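Local atomic coordinates of MerB2 (PDB entry 5C17), a protein that probably cleaves the carbon–mercury bond of organomercurial compounds and is caught here holding a mercury ion. Residues S42-Q47 and K53-V58; T87-H92 and I104-L109; G137-T142 and Q196-G201; S172-A177 and G189-L194. All blocks are in the same frame, centred on the assembly; numbering follows the deposited sequence. Where two conformers were deposited one is given.

Interaction 1 (S42-Q47 and K53-V58)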
loop_
_atom_site.group_PDB
_atom_site.type_symbol
_atom_site.label_atom_id
_atom_site.label_comp_id
_atom_site.label_asym_id
_atom_site.label_seq_id
_atom_site.Cartn_x
_atom_site.Cartn_y
_atom_site.Cartn_z
ATOM N N SER A 42 -18.370 -14.747 1.730
ATOM C CA SER A 42 -18.714 -16.037 1.136
ATOM C C SER A 42 -17.623 -16.499 0.188
ATOM O O SER A 42 -17.270 -17.671 0.186
ATOM C CB SER A 42 -20.044 -16.015 0.399
ATOM O OG SER A 42 -20.064 -15.123 -0.682
ATOM N N SER A 43 -17.049 -15.599 -0.601
ATOM C CA SER A 43 -16.029 -16.009 -1.548
ATOM C C SER A 43 -14.796 -16.496 -0.778
ATOM O O SER A 43 -14.175 -17.485 -1.161
ATOM C CB SER A 43 -15.675 -14.879 -2.530
ATOM O OG SER A 43 -14.937 -13.816 -1.926
ATOM N N LEU A 44 -14.471 -15.819 0.327
ATOM C CA LEU A 44 -13.336 -16.231 1.154
ATOM C C LEU A 44 -13.568 -17.602 1.767
ATOM O O LEU A 44 -12.680 -18.447 1.771
ATOM C CB LEU A 44 -13.082 -15.211 2.251
ATOM C CG LEU A 44 -12.439 -13.925 1.760
ATOM C CD1 LEU A 44 -12.413 -12.924 2.902
ATOM C CD2 LEU A 44 -11.039 -14.176 1.240
ATOM N N ILE A 45 -14.764 -17.822 2.291
ATOM C CA ILE A 45 -15.096 -19.091 2.880
ATOM C C ILE A 45 -14.975 -20.201 1.834
ATOM O O ILE A 45 -14.321 -21.221 2.062
ATOM C CB ILE A 45 -16.525 -19.027 3.434
ATOM C CG1 ILE A 45 -16.554 -18.154 4.686
ATOM C CG2 ILE A 45 -17.079 -20.435 3.715
ATOM C CD1 ILE A 45 -17.955 -17.701 5.040
ATOM N N ASN A 46 -15.594 -19.987 0.680
ATOM C CA ASN A 46 -15.630 -21.017 -0.347
ATOM C C ASN A 46 -14.210 -21.321 -0.875
ATOM O O ASN A 46 -13.846 -22.489 -1.094
ATOM C CB ASN A 46 -16.589 -20.630 -1.495
ATOM C CG ASN A 46 -18.098 -20.571 -1.057
ATOM O OD1 ASN A 46 -18.522 -21.283 -0.145
ATOM N ND2 ASN A 46 -18.905 -19.739 -1.749
ATOM N N GLN A 47 -13.403 -20.289 -1.055
ATOM C CA GLN A 47 -12.088 -20.460 -1.672
ATOM C C GLN A 47 -11.035 -20.990 -0.695
ATOM O O GLN A 47 -10.265 -21.892 -1.042
ATOM C CB GLN A 47 -11.628 -19.142 -2.297
ATOM C CG GLN A 47 -10.302 -19.217 -2.987
ATOM C CD GLN A 47 -10.004 -18.019 -3.870
ATOM O OE1 GLN A 47 -10.843 -17.113 -4.063
ATOM N NE2 GLN A 47 -8.788 -18.008 -4.419
ATOM N N LYS A 53 -16.537 -19.069 11.090
ATOM C CA LYS A 53 -16.322 -18.210 12.253
ATOM C C LYS A 53 -14.912 -17.626 12.253
ATOM O O LYS A 53 -14.705 -16.480 12.649
ATOM C CB LYS A 53 -16.604 -18.957 13.559
ATOM C CG LYS A 53 -18.093 -19.260 13.747
ATOM C CD LYS A 53 -18.399 -19.771 15.151
ATOM C CE LYS A 53 -19.902 -19.830 15.414
ATOM N NZ LYS A 53 -20.614 -18.538 15.106
ATOM N N THR A 54 -13.940 -18.404 11.792
ATOM C CA THR A 54 -12.556 -17.920 11.718
ATOM C C THR A 54 -12.419 -16.885 10.616
ATOM O O THR A 54 -11.770 -15.860 10.807
ATOM C CB THR A 54 -11.565 -19.073 11.517
ATOM O OG1 THR A 54 -11.662 -19.961 12.629
ATOM C CG2 THR A 54 -10.123 -18.575 11.404
ATOM N N VAL A 55 -13.044 -17.107 9.466
ATOM C CA VAL A 55 -13.013 -16.088 8.428
ATOM C C VAL A 55 -13.578 -14.778 8.971
ATOM O O VAL A 55 -13.005 -13.716 8.781
ATOM C CB VAL A 55 -13.789 -16.522 7.184
ATOM C CG1 VAL A 55 -13.974 -15.349 6.208
ATOM C CG2 VAL A 55 -13.067 -17.685 6.507
ATOM N N GLN A 56 -14.715 -14.855 9.645
ATOM C CA GLN A 56 -15.351 -13.676 10.193
ATOM C C GLN A 56 -14.430 -12.939 11.166
ATOM O O GLN A 56 -14.277 -11.719 11.082
ATOM C CB GLN A 56 -16.648 -14.091 10.885
ATOM C CG GLN A 56 -17.335 -13.006 11.712
ATOM C CD GLN A 56 -18.675 -13.489 12.283
ATOM O OE1 GLN A 56 -19.732 -12.956 11.949
ATOM N NE2 GLN A 56 -18.629 -14.519 13.125
ATOM N N SER A 57 -13.805 -13.674 12.080
ATOM C CA SER A 57 -12.989 -13.025 13.099
ATOM C C SER A 57 -11.699 -12.458 12.532
ATOM O O SER A 57 -11.275 -11.368 12.934
ATOM C CB SER A 57 -12.719 -13.968 14.269
ATOM O OG SER A 57 -11.962 -15.090 13.874
ATOM N N VAL A 58 -11.095 -13.160 11.579
ATOM C CA VAL A 58 -9.875 -12.660 10.960
ATOM C C VAL A 58 -10.182 -11.413 10.132
ATOM O O VAL A 58 -9.478 -10.408 10.225
ATOM C CB VAL A 58 -9.211 -13.727 10.089
ATOM C CG1 VAL A 58 -8.057 -13.130 9.303
ATOM C CG2 VAL A 58 -8.718 -14.891 10.966
#
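Val55 meets Leu44 and Ile45 through both of its methyls, and its first torsion sets how the two are placed. With CG1 opposite the backbone N (chi1 169°), CG2 falls beside that N. Ile45 has its longer branch anti to the carbonyl carbon (chi1 -72°), so that the methylene CG1, not the terminal methyl, makes the nearest approach. Ile45 CG1 lies 4.0 Å from Val55 CG2 and 4.1 Å from Val55 CB, with the two branched side chains running obliquely past each other. Val55 CG2 meets Ile45 alone, whereas the other methyl is shared: Val55 CG1 sits 4.1 Å from both Leu44 CB and Ile45 CG1. Leu44 therefore contributes the root of its side chain here; its side chain also packs on Thr28 and Ile29 of helix 22-34 and on Val59. Across the interface Ile45 CA and Val55 CA are 6.6 Å apart, and all the contacts are apolar. Among the polar groups nearby, Ser43 OG hydrogen-bonds to Thr40 O, and the N of Thr54 to Asn51 OD1.

Helix 41-48, a short turn and helix 52-64 follow one another here, with helix 22-34 just before them and the strands 68-70 and 76-79 just after. That order is consistent with the winged helix-turn-helix-like N-terminal region described for MerB proteins. Leu44 is where the helices come together, touching helix 22-34 as well as helix 52-64 through Val55 and Val59, while Ile50 in the turn packs on Val55.

Interaction 2 (T87-H92 and I104-L109)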
loop_
_atom_site.group_PDB
_atom_site.type_symbol
_atom_site.label_atom_id
_atom_site.label_comp_id
_atom_site.label_asym_id
_atom_site.label_seq_id
_atom_site.Cartn_x
_atom_site.Cartn_y
_atom_site.Cartn_z
ATOM N N THR A 87 -8.180 6.568 -5.293
ATOM C CA THR A 87 -7.376 7.354 -4.378
ATOM C C THR A 87 -6.638 8.369 -5.251
ATOM O O THR A 87 -6.778 8.379 -6.469
ATOM C CB THR A 87 -6.344 6.510 -3.636
ATOM O OG1 THR A 87 -5.321 6.133 -4.558
ATOM C CG2 THR A 87 -6.976 5.269 -3.010
ATOM N N THR A 88 -5.810 9.194 -4.642
ATOM C CA THR A 88 -4.977 10.128 -5.389
ATOM C C THR A 88 -3.939 9.397 -6.244
ATOM O O THR A 88 -3.435 9.951 -7.202
ATOM C CB THR A 88 -4.270 11.055 -4.408
ATOM O OG1 THR A 88 -5.261 11.869 -3.791
ATOM C CG2 THR A 88 -3.236 11.982 -5.095
ATOM N N ASN A 89 -3.619 8.166 -5.883
ATOM C CA ASN A 89 -2.502 7.446 -6.484
ATOM C C ASN A 89 -3.003 6.385 -7.433
ATOM O O ASN A 89 -3.365 5.289 -7.027
ATOM C CB ASN A 89 -1.629 6.840 -5.394
ATOM C CG ASN A 89 -1.437 7.787 -4.253
ATOM O OD1 ASN A 89 -0.870 8.853 -4.428
ATOM N ND2 ASN A 89 -1.960 7.439 -3.097
ATOM N N GLN A 90 -3.053 6.743 -8.710
ATOM C CA GLN A 90 -3.568 5.861 -9.749
ATOM C C GLN A 90 -2.440 5.012 -10.295
ATOM O O GLN A 90 -1.371 5.521 -10.585
ATOM C CB GLN A 90 -4.214 6.690 -10.863
ATOM C CG GLN A 90 -5.045 5.871 -11.851
ATOM C CD GLN A 90 -5.924 6.741 -12.759
ATOM O OE1 GLN A 90 -6.431 7.788 -12.342
ATOM N NE2 GLN A 90 -6.102 6.310 -13.999
ATOM N N ILE A 91 -2.680 3.713 -10.409
ATOM C CA ILE A 91 -1.677 2.796 -10.934
ATOM C C ILE A 91 -2.257 1.916 -12.025
ATOM O O ILE A 91 -3.246 1.222 -11.829
ATOM C CB ILE A 91 -1.015 1.958 -9.826
ATOM C CG1 ILE A 91 -2.039 1.150 -9.034
ATOM C CG2 ILE A 91 -0.277 2.886 -8.883
ATOM C CD1 ILE A 91 -1.405 0.168 -8.080
ATOM N N HIS A 92 -1.622 1.948 -13.185
ATOM C CA HIS A 92 -2.019 1.082 -14.272
ATOM C C HIS A 92 -1.088 -0.120 -14.253
ATOM O O HIS A 92 0.119 0.032 -14.401
ATOM C CB HIS A 92 -1.926 1.805 -15.611
ATOM C CG HIS A 92 -2.604 1.072 -16.718
ATOM N ND1 HIS A 92 -3.971 1.095 -16.898
ATOM C CD2 HIS A 92 -2.110 0.260 -17.680
ATOM C CE1 HIS A 92 -4.287 0.342 -17.936
ATOM N NE2 HIS A 92 -3.175 -0.176 -18.427
ATOM N N ILE A 104 4.304 5.133 -1.219
ATOM C CA ILE A 104 5.146 3.941 -1.120
ATOM C C ILE A 104 4.462 2.766 -1.810
ATOM O O ILE A 104 5.117 2.020 -2.548
ATOM C CB ILE A 104 5.493 3.598 0.332
ATOM C CG1 ILE A 104 6.419 4.677 0.915
ATOM C CG2 ILE A 104 6.154 2.237 0.406
ATOM C CD1 ILE A 104 6.676 4.524 2.402
ATOM N N SER A 105 3.160 2.596 -1.574
ATOM C CA SER A 105 2.410 1.493 -2.145
ATOM C C SER A 105 2.489 1.493 -3.667
ATOM O O SER A 105 2.554 0.440 -4.289
ATOM C CB SER A 105 0.939 1.537 -1.697
ATOM O OG SER A 105 0.822 1.343 -0.299
ATOM N N THR A 106 2.459 2.685 -4.280
ATOM C CA THR A 106 2.508 2.746 -5.752
ATOM C C THR A 106 3.695 1.983 -6.328
ATOM O O THR A 106 3.609 1.415 -7.414
ATOM C CB THR A 106 2.548 4.201 -6.344
ATOM O OG1 THR A 106 3.753 4.894 -5.996
ATOM C CG2 THR A 106 1.334 5.005 -5.928
ATOM N N LEU A 107 4.826 2.032 -5.626
ATOM C CA LEU A 107 6.059 1.418 -6.110
ATOM C C LEU A 107 6.245 0.018 -5.534
ATOM O O LEU A 107 6.596 -0.926 -6.256
ATOM C CB LEU A 107 7.240 2.331 -5.789
ATOM C CG LEU A 107 7.258 3.606 -6.651
ATOM C CD1 LEU A 107 8.133 4.656 -6.051
ATOM C CD2 LEU A 107 7.690 3.326 -8.078
ATOM N N GLU A 108 5.996 -0.150 -4.242
ATOM C CA GLU A 108 6.181 -1.479 -3.678
ATOM C C GLU A 108 5.218 -2.491 -4.288
ATOM O O GLU A 108 5.570 -3.661 -4.395
ATOM C CB GLU A 108 6.151 -1.473 -2.156
ATOM C CG GLU A 108 4.822 -1.613 -1.549
ATOM C CD GLU A 108 4.855 -1.704 -0.034
ATOM O OE1 GLU A 108 5.927 -1.503 0.572
ATOM O OE2 GLU A 108 3.794 -1.980 0.552
ATOM N N LEU A 109 4.036 -2.055 -4.717
ATOM C CA LEU A 109 3.106 -2.978 -5.361
ATOM C C LEU A 109 3.630 -3.458 -6.718
ATOM O O LEU A 109 3.344 -4.578 -7.131
ATOM C CB LEU A 109 1.720 -2.344 -5.476
ATOM C CG LEU A 109 0.962 -2.172 -4.163
ATOM C CD1 LEU A 109 -0.241 -1.266 -4.347
ATOM C CD2 LEU A 109 0.536 -3.517 -3.602
#
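Thr106 turns its methyl into the sheet, where it meets two side chains of strand 89-93. Thr106 CG2 comes to 3.5 Å from Asn89 CB, a snug fit, and to 4.0 Å from Ile91 CG2, which is equally near Thr106 CB. Ile91 carries on toward the helix with its other branch: Ile91 CD1 touches Leu109 CD1 at 4.2 Å, the two chains crossing at about a right angle. The torsion of Thr106 (chi1 65°) sends OG1 back between its own N and carbonyl carbon, away from this apolar patch. There it hydrogen-bonds to Ala103 O and Tyr170 OH. The carbonyl O of Thr106, in contrast, is buried without any partner in the model.

Asn89 is fixed from both ends of its amide. OD1 pairs with Ser121 OG and ND2 with Ala100 O, two groups on the flanking strands. Asn89 N donates to Thr87 OG1 at 3.0 Å, closing an ST turn.

Strand and helix segments run nearly parallel, at 16°, their axes 9.1 Å apart, so helix 103-113 lies on the face of the large antiparallel sheet. Cys102, just ahead of this helix, binds the mercury ion, and Ser105 touches the dithiol ligand. This helix-on-sheet packing lies beside the metal site, the Asn89 side chain about 8 Å from the mercury, in what is probably a MerB-type lyase.

Interaction 3 (G137-T142 and Q196-G201)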
loop_
_atom_site.group_PDB
_atom_site.type_symbol
_atom_site.label_atom_id
_atom_site.label_comp_id
_atom_site.label_asym_id
_atom_site.label_seq_id
_atom_site.Cartn_x
_atom_site.Cartn_y
_atom_site.Cartn_z
ATOM N N GLY A 137 11.497 -3.548 -13.421
ATOM C CA GLY A 137 12.077 -3.230 -12.133
ATOM C C GLY A 137 12.873 -1.947 -12.080
ATOM O O GLY A 137 13.352 -1.573 -11.016
ATOM N N LYS A 138 12.997 -1.266 -13.216
ATOM C CA LYS A 138 13.823 -0.065 -13.308
ATOM C C LYS A 138 12.924 1.149 -13.487
ATOM O O LYS A 138 11.980 1.123 -14.269
ATOM C CB LYS A 138 14.772 -0.175 -14.498
ATOM C CG LYS A 138 15.825 0.908 -14.577
ATOM C CD LYS A 138 16.728 0.670 -15.771
ATOM C CE LYS A 138 17.972 1.551 -15.721
ATOM N NZ LYS A 138 17.646 2.967 -16.004
ATOM N N LEU A 139 13.214 2.218 -12.762
ATOM C CA LEU A 139 12.503 3.459 -12.968
ATOM C C LEU A 139 12.786 3.947 -14.383
ATOM O O LEU A 139 13.935 3.988 -14.811
ATOM C CB LEU A 139 12.949 4.501 -11.950
ATOM C CG LEU A 139 12.481 4.182 -10.527
ATOM C CD1 LEU A 139 13.332 4.933 -9.507
ATOM C CD2 LEU A 139 10.985 4.501 -10.335
ATOM N N ALA A 140 11.730 4.294 -15.110
ATOM C CA ALA A 140 11.857 4.843 -16.456
ATOM C C ALA A 140 11.469 6.323 -16.396
ATOM O O ALA A 140 12.329 7.168 -16.186
ATOM C CB ALA A 140 10.980 4.049 -17.437
ATOM N N LYS A 141 10.191 6.656 -16.531
ATOM C CA LYS A 141 9.772 8.058 -16.448
ATOM C C LYS A 141 9.722 8.463 -14.982
ATOM O O LYS A 141 9.310 7.673 -14.138
ATOM C CB LYS A 141 8.380 8.221 -17.079
ATOM C CG LYS A 141 7.885 9.668 -17.293
ATOM C CD LYS A 141 6.384 9.686 -17.664
ATOM C CE LYS A 141 5.949 10.970 -18.385
ATOM N NZ LYS A 141 5.996 12.197 -17.536
ATOM N N THR A 142 10.147 9.687 -14.680
ATOM C CA THR A 142 9.856 10.281 -13.387
ATOM C C THR A 142 9.764 11.772 -13.599
ATOM O O THR A 142 10.761 12.419 -13.903
ATOM C CB THR A 142 10.944 9.968 -12.324
ATOM O OG1 THR A 142 11.021 8.559 -12.110
ATOM C CG2 THR A 142 10.643 10.639 -11.007
ATOM N N GLN A 196 14.266 3.110 -3.269
ATOM C CA GLN A 196 14.064 2.445 -1.983
ATOM C C GLN A 196 12.618 1.934 -1.851
ATOM O O GLN A 196 12.386 0.828 -1.354
ATOM C CB GLN A 196 14.435 3.384 -0.825
ATOM C CG GLN A 196 15.936 3.673 -0.760
ATOM C CD GLN A 196 16.374 4.977 -0.033
ATOM O OE1 GLN A 196 15.570 5.791 0.460
ATOM N NE2 GLN A 196 17.691 5.158 0.029
ATOM N N ALA A 197 11.644 2.716 -2.308
ATOM C CA ALA A 197 10.245 2.295 -2.219
ATOM C C ALA A 197 10.008 1.049 -3.065
ATOM O O ALA A 197 9.279 0.149 -2.660
ATOM C CB ALA A 197 9.314 3.421 -2.631
ATOM N N LEU A 198 10.629 0.983 -4.237
ATOM C CA LEU A 198 10.524 -0.222 -5.054
ATOM C C LEU A 198 11.007 -1.437 -4.293
ATOM O O LEU A 198 10.381 -2.492 -4.328
ATOM C CB LEU A 198 11.317 -0.076 -6.345
ATOM C CG LEU A 198 10.624 0.642 -7.487
ATOM C CD1 LEU A 198 11.614 0.946 -8.592
ATOM C CD2 LEU A 198 9.477 -0.203 -8.023
ATOM N N SER A 199 12.132 -1.292 -3.600
ATOM C CA SER A 199 12.713 -2.427 -2.896
ATOM C C SER A 199 11.825 -2.892 -1.734
ATOM O O SER A 199 11.901 -4.043 -1.312
ATOM C CB SER A 199 14.109 -2.080 -2.389
ATOM O OG SER A 199 14.019 -1.329 -1.206
ATOM N N PHE A 200 10.962 -2.015 -1.230
ATOM C CA PHE A 200 10.083 -2.399 -0.134
ATOM C C PHE A 200 9.139 -3.543 -0.533
ATOM O O PHE A 200 8.675 -4.280 0.315
ATOM C CB PHE A 200 9.241 -1.217 0.328
ATOM C CG PHE A 200 9.920 -0.323 1.334
ATOM C CD1 PHE A 200 11.299 -0.290 1.474
ATOM C CD2 PHE A 200 9.154 0.480 2.156
ATOM C CE1 PHE A 200 11.892 0.546 2.424
ATOM C CE2 PHE A 200 9.742 1.316 3.102
ATOM C CZ PHE A 200 11.107 1.347 3.230
ATOM N N GLY A 201 8.871 -3.693 -1.823
ATOM C CA GLY A 201 8.009 -4.770 -2.274
ATOM C C GLY A 201 8.585 -6.133 -1.965
ATOM O O GLY A 201 7.837 -7.100 -1.878
#
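The C-terminal helix 194-207 packs beside the edge strand 138-143 of the large antiparallel sheet, a helix-on-sheet contact in which Leu198 reaches Leu139 and the turn residue Gly137. One methyl does the touching from the helix side. Leu198 CD1 stands 3.9 Å from Leu139 CG and 4.0 Å from Leu139 CD2, the two leucines sliding past each other in opposite directions. The same methyl also rests against the backbone, 3.9 Å from Gly137 O. Leu139 leaves its strand obliquely, but with CG set opposite the carbonyl carbon (chi1 -70°) its end comes back toward the helix, where Leu194 and Glu195 receive it as well. Its other neighbours are Val132 and Val134 on the adjoining strand 129-135.

Gly137 occupies the turn between these strands with a positive phi of 83°, a conformation that glycine takes readily. Farther along, Ala140 and Lys141 both pair through the backbone with Thr133, as in a beta bulge, and Lys141 NZ forms a salt bridge with Glu131 OE2.

On the helix, Leu198 also leans on Leu107, so it touches both helix 103-113 and, through Leu139, the sheet edge. Its carbonyl O takes a hydrogen bond from Thr111 OG1, a second link between the two helices. The neighbouring serine turns back on its own helix: Ser199 OG donates to Gln196 O at 2.7 Å, the oxygen approached at a C=O...OG angle of 128°.

Interaction 4 (S172-A177 and G189-L194)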
loop_
_atom_site.group_PDB
_atom_site.type_symbol
_atom_site.label_atom_id
_atom_site.label_comp_id
_atom_site.label_asym_id
_atom_site.label_seq_id
_atom_site.Cartn_x
_atom_site.Cartn_y
_atom_site.Cartn_z
ATOM N N SER A 172 7.197 16.799 -4.953
ATOM C CA SER A 172 7.822 17.100 -6.231
ATOM C C SER A 172 9.328 17.320 -6.135
ATOM O O SER A 172 10.015 17.216 -7.133
ATOM C CB SER A 172 7.169 18.352 -6.812
ATOM O OG SER A 172 7.082 19.385 -5.849
ATOM N N SER A 173 9.813 17.651 -4.939
ATOM C CA SER A 173 11.232 17.857 -4.674
ATOM C C SER A 173 11.452 17.856 -3.179
ATOM O O SER A 173 10.512 18.044 -2.405
ATOM C CB SER A 173 11.721 19.196 -5.233
ATOM O OG SER A 173 11.139 20.266 -4.507
ATOM N N VAL A 174 12.706 17.705 -2.774
ATOM C CA VAL A 174 13.042 17.853 -1.357
ATOM C C VAL A 174 12.776 19.295 -0.899
ATOM O O VAL A 174 12.333 19.524 0.221
ATOM C CB VAL A 174 14.509 17.457 -1.073
ATOM C CG1 VAL A 174 14.872 17.755 0.387
ATOM C CG2 VAL A 174 14.732 15.970 -1.401
ATOM N N GLU A 175 13.060 20.259 -1.766
ATOM C CA GLU A 175 12.841 21.649 -1.417
ATOM C C GLU A 175 11.352 21.888 -1.115
ATOM O O GLU A 175 11.004 22.587 -0.177
ATOM C CB GLU A 175 13.355 22.562 -2.532
ATOM C CG GLU A 175 14.889 22.543 -2.720
ATOM C CD GLU A 175 15.449 21.251 -3.297
ATOM O OE1 GLU A 175 14.770 20.596 -4.112
ATOM O OE2 GLU A 175 16.590 20.887 -2.932
ATOM N N HIS A 176 10.465 21.263 -1.880
ATOM C CA HIS A 176 9.035 21.412 -1.604
ATOM C C HIS A 176 8.595 20.618 -0.370
ATOM O O HIS A 176 7.762 21.092 0.405
ATOM C CB HIS A 176 8.214 21.069 -2.846
ATOM C CG HIS A 176 8.309 22.110 -3.913
ATOM N ND1 HIS A 176 8.042 21.853 -5.238
ATOM C CD2 HIS A 176 8.612 23.427 -3.836
ATOM C CE1 HIS A 176 8.200 22.964 -5.938
ATOM N NE2 HIS A 176 8.549 23.932 -5.110
ATOM N N ALA A 177 9.181 19.442 -0.158
ATOM C CA ALA A 177 8.962 18.711 1.080
ATOM C C ALA A 177 9.322 19.590 2.279
ATOM O O ALA A 177 8.623 19.607 3.301
ATOM C CB ALA A 177 9.771 17.424 1.100
ATOM N N GLY A 189 9.286 12.505 10.419
ATOM C CA GLY A 189 9.420 11.595 9.297
ATOM C C GLY A 189 10.721 11.853 8.573
ATOM O O GLY A 189 11.605 12.551 9.090
ATOM N N GLU A 190 10.847 11.302 7.375
ATOM C CA GLU A 190 12.052 11.495 6.594
ATOM C C GLU A 190 11.796 11.224 5.121
ATOM O O GLU A 190 10.794 10.613 4.740
ATOM C CB GLU A 190 13.190 10.620 7.109
ATOM C CG GLU A 190 12.999 9.142 6.934
ATOM C CD GLU A 190 14.134 8.353 7.571
ATOM O OE1 GLU A 190 14.939 7.749 6.829
ATOM O OE2 GLU A 190 14.234 8.348 8.814
ATOM N N ILE A 191 12.721 11.702 4.308
ATOM C CA ILE A 191 12.682 11.513 2.877
ATOM C C ILE A 191 13.298 10.176 2.531
ATOM O O ILE A 191 14.335 9.795 3.093
ATOM C CB ILE A 191 13.470 12.631 2.181
ATOM C CG1 ILE A 191 12.833 13.991 2.470
ATOM C CG2 ILE A 191 13.585 12.400 0.679
ATOM C CD1 ILE A 191 11.497 14.207 1.843
ATOM N N MET A 192 12.671 9.482 1.597
ATOM C CA MET A 192 13.266 8.283 1.013
ATOM C C MET A 192 13.118 8.377 -0.504
ATOM O O MET A 192 12.351 9.183 -1.030
ATOM C CB MET A 192 12.653 6.995 1.566
ATOM C CG MET A 192 11.166 6.875 1.292
ATOM S SD MET A 192 10.355 5.315 1.800
ATOM C CE MET A 192 11.116 4.130 0.717
ATOM N N THR A 193 13.869 7.547 -1.203
ATOM C CA THR A 193 13.925 7.615 -2.642
ATOM C C THR A 193 12.930 6.657 -3.266
ATOM O O THR A 193 12.430 5.716 -2.623
ATOM C CB THR A 193 15.317 7.242 -3.159
ATOM O OG1 THR A 193 15.560 5.866 -2.873
ATOM C CG2 THR A 193 16.406 8.124 -2.524
ATOM N N LEU A 194 12.668 6.877 -4.542
ATOM C CA LEU A 194 11.772 5.991 -5.268
ATOM C C LEU A 194 12.365 4.592 -5.414
ATOM O O LEU A 194 11.640 3.596 -5.319
ATOM C CB LEU A 194 11.443 6.575 -6.643
ATOM C CG LEU A 194 10.900 7.998 -6.661
ATOM C CD1 LEU A 194 10.342 8.346 -8.023
ATOM C CD2 LEU A 194 9.867 8.237 -5.578
#
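Val174 and Ile191 bring together the first turn of helix 174-183 and the short strand 190-192, their CA atoms 7.6 Å apart. The strand is an outer one of a three-stranded antiparallel sheet, joined to strand 148-151 by backbone bonds of Glu190 with Thr151 and Met192 with Ile149; the helix packs against this small sheet.

Ile191 supplies the strand side of the contact and uses both branches. A doubly bent chain, with chi1 -62° and chi2 -68°, curls CD1 toward the helix, where Ile191 CD1 meets Ala177 CB at 3.7 Å. The branch methyl is looser: Ile191 CG2 lies 4.3 Å from Val174 CG2. Val174 and Ala177, one helical turn apart, both face Ile191, each meeting one of its branches. Val148 on the middle strand touches both Val174 and Ile191, and Phe171 of the far strand packs on Ala177, so the contact extends to the other two strands.

The same helix is closed at its start by polar groups. Ser173 is the N-cap, with Ser173 OG accepting from His176 N at 2.9 Å, while its carbonyl O takes Ala177 N. Thr193 caps the next helix in the same way, and its own N bonds to Gln196 OE1, consistent with a capping box. One residue before the N-cap, Ser172 approaches the imidazole of His176 at its edge, with CB in the ring plane, and Ser172 OG lies 2.7 Å from His176 ND1 in a hydrogen bond.

In the fold
From the N terminus, interaction 1 comes first, joining neighbouring helices across a short turn. It stands apart from the rest, its centre about 27 Å from that of interaction 2 and farther still from the others. Interaction 2 closes the next loop, around strand 96-100 and Cys102, and ties the large sheet to helix 103-113. Interaction 3 closes a much longer loop, from the edge strand to helix 194-207, and interaction 4 nests inside it, closing its own loop between helix 174-183 and strand 190-192. Interactions 2, 3 and 4 touch: Met192 reaches Ile104 and Ala197, and Glu108 packs on Phe200, joining both sheets through the helices between them.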